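Local structure of putative Oleoyl-[acyl-carrier protein] thioesterase (Lactobacillus plantarum, 2OWN) at residues T30-I35 / Y184-V189. The protein probably hydrolyses the thioester of oleoyl-acyl carrier protein, releasing the fatty acid. Residues are numbered along the deposited sequence; the frame is centred on the assembly and turned at random.
Sequences TLTTLI and YFDWLV
Phe185 sends its CB toward helix 31-48, and its ring meets two aliphatic side chains one helical turn apart. Leu31 lays its CB over one face, 3.6 Å from Phe185 CG, and reaches on with its CD1 to within 3.4 Å of Phe185 CD1. The side chains of Ile35 and Phe185 cross at about a right angle, Ile35 CG1 lying 3.7 Å from Phe185 CE2. Beyond the ring, Leu31 CD1 meets Val189 CG2 at 4.0 Å. Beside this apolar patch Thr32 OG1, anti to its own carbonyl carbon (chi1 -54°), donates a hydrogen bond to Asp186 OD1 at 2.7 Å, from above the carboxylate plane. Each segment belongs to the helix of a different hotdog domain; 31-35 and 184-189 run roughly antiparallel (154°), joining the N- and C-terminal halves of this double-hotdog acyl-ACP thioesterase over strands 61-72 and 200-209. A valine at Thr32 would lack the hydroxyl and would probably leave the carboxylate of the buried Asp186 less well fixed. In the second shell, His183 ND1 is hydrogen-bonded to the other carboxylate oxygen, OD2, while Thr32 OG1 is also hydrogen-bonded to Ala182 O, so two acceptors may compete for one proton unless Asp186 is protonated. Thr30 caps the first helix, its OG1 accepting Thr33 N at 3.1 Å in a nearly straight bond (168°), and Phe171 of the second subunit packs on Thr30, Thr32, Asp186 and Val189.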
ATOM      1  N   THR B  30       6.402   7.048  -0.527  1.00 31.67           N
ATOM      2  CA  THR B  30       7.275   6.113  -1.218  1.00 31.84           C
ATOM      3  C   THR B  30       7.132   6.343  -2.730  1.00 33.04           C
ATOM      4  O   THR B  30       6.187   7.030  -3.169  1.00 29.71           O
ATOM      5  CB  THR B  30       6.873   4.653  -0.941  1.00 31.57           C
ATOM      6  OG1 THR B  30       5.563   4.417  -1.464  1.00 30.29           O
ATOM      7  CG2 THR B  30       6.898   4.337   0.577  1.00 30.20           C
ATOM      8  N   LEU B  31       8.055   5.769  -3.509  1.00 33.07           N
ATOM      9  CA  LEU B  31       7.981   5.809  -4.994  1.00 33.40           C
ATOM     10  C   LEU B  31       6.736   5.078  -5.507  1.00 32.24           C
ATOM     11  O   LEU B  31       6.170   5.491  -6.524  1.00 31.71           O
ATOM     12  CB  LEU B  31       9.241   5.234  -5.693  1.00 34.08           C
ATOM     13  CG  LEU B  31      10.448   6.150  -5.777  1.00 37.69           C
ATOM     14  CD1 LEU B  31      11.713   5.397  -6.211  1.00 34.06           C
ATOM     15  CD2 LEU B  31      10.138   7.318  -6.723  1.00 34.09           C
ATOM     16  N   THR B  32       6.363   3.981  -4.826  1.00 33.06           N
ATOM     17  CA  THR B  32       5.141   3.195  -5.114  1.00 32.15           C
ATOM     18  C   THR B  32       3.937   4.155  -5.045  1.00 31.68           C
ATOM     19  O   THR B  32       3.189   4.243  -6.021  1.00 29.15           O
ATOM     20  CB  THR B  32       4.982   2.008  -4.155  1.00 33.26           C
ATOM     21  OG1 THR B  32       6.185   1.225  -4.184  1.00 33.81           O
ATOM     22  CG2 THR B  32       3.782   1.135  -4.532  1.00 33.03           C
ATOM     23  N   THR B  33       3.839   4.919  -3.946  1.00 29.86           N
ATOM     24  CA  THR B  33       2.772   5.943  -3.760  1.00 30.84           C
ATOM     25  C   THR B  33       2.796   7.046  -4.829  1.00 30.58           C
ATOM     26  O   THR B  33       1.734   7.429  -5.307  1.00 30.63           O
ATOM     27  CB  THR B  33       2.823   6.599  -2.366  1.00 31.56           C
ATOM     28  OG1 THR B  33       2.494   5.602  -1.408  1.00 28.25           O
ATOM     29  CG2 THR B  33       1.830   7.815  -2.218  1.00 30.50           C
ATOM     30  N   LEU B  34       4.001   7.527  -5.179  1.00 32.46           N
ATOM     31  CA  LEU B  34       4.192   8.598  -6.189  1.00 32.42           C
ATOM     32  C   LEU B  34       3.596   8.181  -7.536  1.00 32.19           C
ATOM     33  O   LEU B  34       2.815   8.945  -8.112  1.00 32.23           O
ATOM     34  CB  LEU B  34       5.666   8.989  -6.358  1.00 33.10           C
ATOM     35  CG  LEU B  34       5.954  10.254  -7.179  1.00 34.39           C
ATOM     36  CD1 LEU B  34       5.434  11.477  -6.437  1.00 35.15           C
ATOM     37  CD2 LEU B  34       7.434  10.399  -7.445  1.00 31.66           C
ATOM     38  N   ILE B  35       3.936   6.968  -7.996  1.00 31.59           N
ATOM     39  CA  ILE B  35       3.371   6.403  -9.255  1.00 31.85           C
ATOM     40  C   ILE B  35       1.872   6.104  -9.080  1.00 31.51           C
ATOM     41  O   ILE B  35       1.095   6.371 -10.009  1.00 31.82           O
ATOM     42  CB  ILE B  35       4.155   5.149  -9.756  1.00 31.70           C
ATOM     43  CG1 ILE B  35       5.598   5.524 -10.107  1.00 36.68           C
ATOM     44  CG2 ILE B  35       3.493   4.497 -10.970  1.00 32.08           C
ATOM     45  CD1 ILE B  35       5.776   6.569 -11.208  1.00 38.78           C
ATOM     46  N   TYR B 184       6.695  -2.643  -8.339  1.00 31.78           N
ATOM     47  CA  TYR B 184       8.106  -2.911  -8.702  1.00 32.23           C
ATOM     48  C   TYR B 184       9.030  -2.073  -7.786  1.00 31.63           C
ATOM     49  O   TYR B 184      10.077  -2.580  -7.393  1.00 31.32           O
ATOM     50  CB  TYR B 184       8.420  -2.615 -10.172  1.00 33.49           C
ATOM     51  CG  TYR B 184       7.914  -3.588 -11.236  1.00 33.15           C
ATOM     52  CD1 TYR B 184       6.538  -3.849 -11.424  1.00 38.70           C
ATOM     53  CD2 TYR B 184       8.816  -4.165 -12.164  1.00 39.05           C
ATOM     54  CE1 TYR B 184       6.071  -4.722 -12.470  1.00 38.83           C
ATOM     55  CE2 TYR B 184       8.359  -5.040 -13.212  1.00 38.81           C
ATOM     56  CZ  TYR B 184       6.988  -5.303 -13.354  1.00 35.41           C
ATOM     57  OH  TYR B 184       6.551  -6.141 -14.348  1.00 35.43           O
ATOM     58  N   PHE B 185       8.620  -0.831  -7.442  1.00 31.90           N
ATOM     59  CA  PHE B 185       9.369   0.048  -6.495  1.00 33.10           C
ATOM     60  C   PHE B 185       9.525  -0.536  -5.088  1.00 33.28           C
ATOM     61  O   PHE B 185      10.494  -0.191  -4.399  1.00 32.06           O
ATOM     62  CB  PHE B 185       8.820   1.484  -6.452  1.00 35.26           C
ATOM     63  CG  PHE B 185       9.087   2.247  -7.707  1.00 37.07           C
ATOM     64  CD1 PHE B 185      10.371   2.795  -7.922  1.00 45.17           C
ATOM     65  CD2 PHE B 185       8.094   2.428  -8.680  1.00 40.33           C
ATOM     66  CE1 PHE B 185      10.672   3.522  -9.104  1.00 44.65           C
ATOM     67  CE2 PHE B 185       8.377   3.168  -9.871  1.00 45.09           C
ATOM     68  CZ  PHE B 185       9.670   3.706 -10.084  1.00 44.04           C
ATOM     69  N   ASP B 186       8.573  -1.386  -4.662  1.00 33.33           N
ATOM     70  CA  ASP B 186       8.655  -2.110  -3.374  1.00 33.05           C
ATOM     71  C   ASP B 186       9.895  -3.011  -3.385  1.00 31.45           C
ATOM     72  O   ASP B 186      10.623  -3.034  -2.409  1.00 31.29           O
ATOM     73  CB  ASP B 186       7.454  -3.044  -3.090  1.00 33.72           C
ATOM     74  CG  ASP B 186       6.090  -2.329  -3.062  1.00 36.96           C
ATOM     75  OD1 ASP B 186       6.019  -1.104  -2.854  1.00 37.26           O
ATOM     76  OD2 ASP B 186       5.072  -3.033  -3.235  1.00 42.08           O
ATOM     77  N   TRP B 187      10.128  -3.699  -4.513  1.00 29.42           N
ATOM     78  CA  TRP B 187      11.261  -4.630  -4.684  1.00 30.87           C
ATOM     79  C   TRP B 187      12.564  -3.866  -4.903  1.00 31.62           C
ATOM     80  O   TRP B 187      13.565  -4.187  -4.264  1.00 33.97           O
ATOM     81  CB  TRP B 187      11.051  -5.634  -5.846  1.00 31.46           C
ATOM     82  CG  TRP B 187       9.695  -6.265  -5.874  1.00 30.51           C
ATOM     83  CD1 TRP B 187       8.965  -6.660  -4.798  1.00 32.50           C
ATOM     84  CD2 TRP B 187       8.951  -6.642  -7.032  1.00 30.48           C
ATOM     85  NE1 TRP B 187       7.785  -7.199  -5.200  1.00 32.81           N
ATOM     86  CE2 TRP B 187       7.739  -7.220  -6.569  1.00 33.24           C
ATOM     87  CE3 TRP B 187       9.178  -6.539  -8.424  1.00 31.47           C
ATOM     88  CZ2 TRP B 187       6.732  -7.696  -7.454  1.00 34.40           C
ATOM     89  CZ3 TRP B 187       8.176  -7.013  -9.322  1.00 32.17           C
ATOM     90  CH2 TRP B 187       6.966  -7.588  -8.820  1.00 32.73           C
ATOM     91  N   LEU B 188      12.533  -2.883  -5.819  1.00 31.69           N
ATOM     92  CA  LEU B 188      13.691  -2.023  -6.182  1.00 31.64           C
ATOM     93  C   LEU B 188      14.308  -1.290  -4.994  1.00 31.92           C
ATOM     94  O   LEU B 188      15.507  -1.415  -4.748  1.00 29.79           O
ATOM     95  CB  LEU B 188      13.294  -0.985  -7.251  1.00 31.62           C
ATOM     96  CG  LEU B 188      12.938  -1.505  -8.653  1.00 32.35           C
ATOM     97  CD1 LEU B 188      12.117  -0.487  -9.466  1.00 31.12           C
ATOM     98  CD2 LEU B 188      14.192  -1.929  -9.408  1.00 30.33           C
ATOM     99  N   VAL B 189      13.462  -0.565  -4.254  1.00 33.65           N
ATOM    100  CA  VAL B 189      13.892   0.225  -3.079  1.00 33.62           C
ATOM    101  C   VAL B 189      14.315  -0.687  -1.919  1.00 33.46           C
ATOM    102  O   VAL B 189      15.351  -0.417  -1.308  1.00 33.13           O
ATOM    103  CB  VAL B 189      12.832   1.290  -2.654  1.00 33.64           C
ATOM    104  CG1 VAL B 189      13.297   2.079  -1.429  1.00 34.62           C
ATOM    105  CG2 VAL B 189      12.568   2.239  -3.831  1.00 31.22           C
TER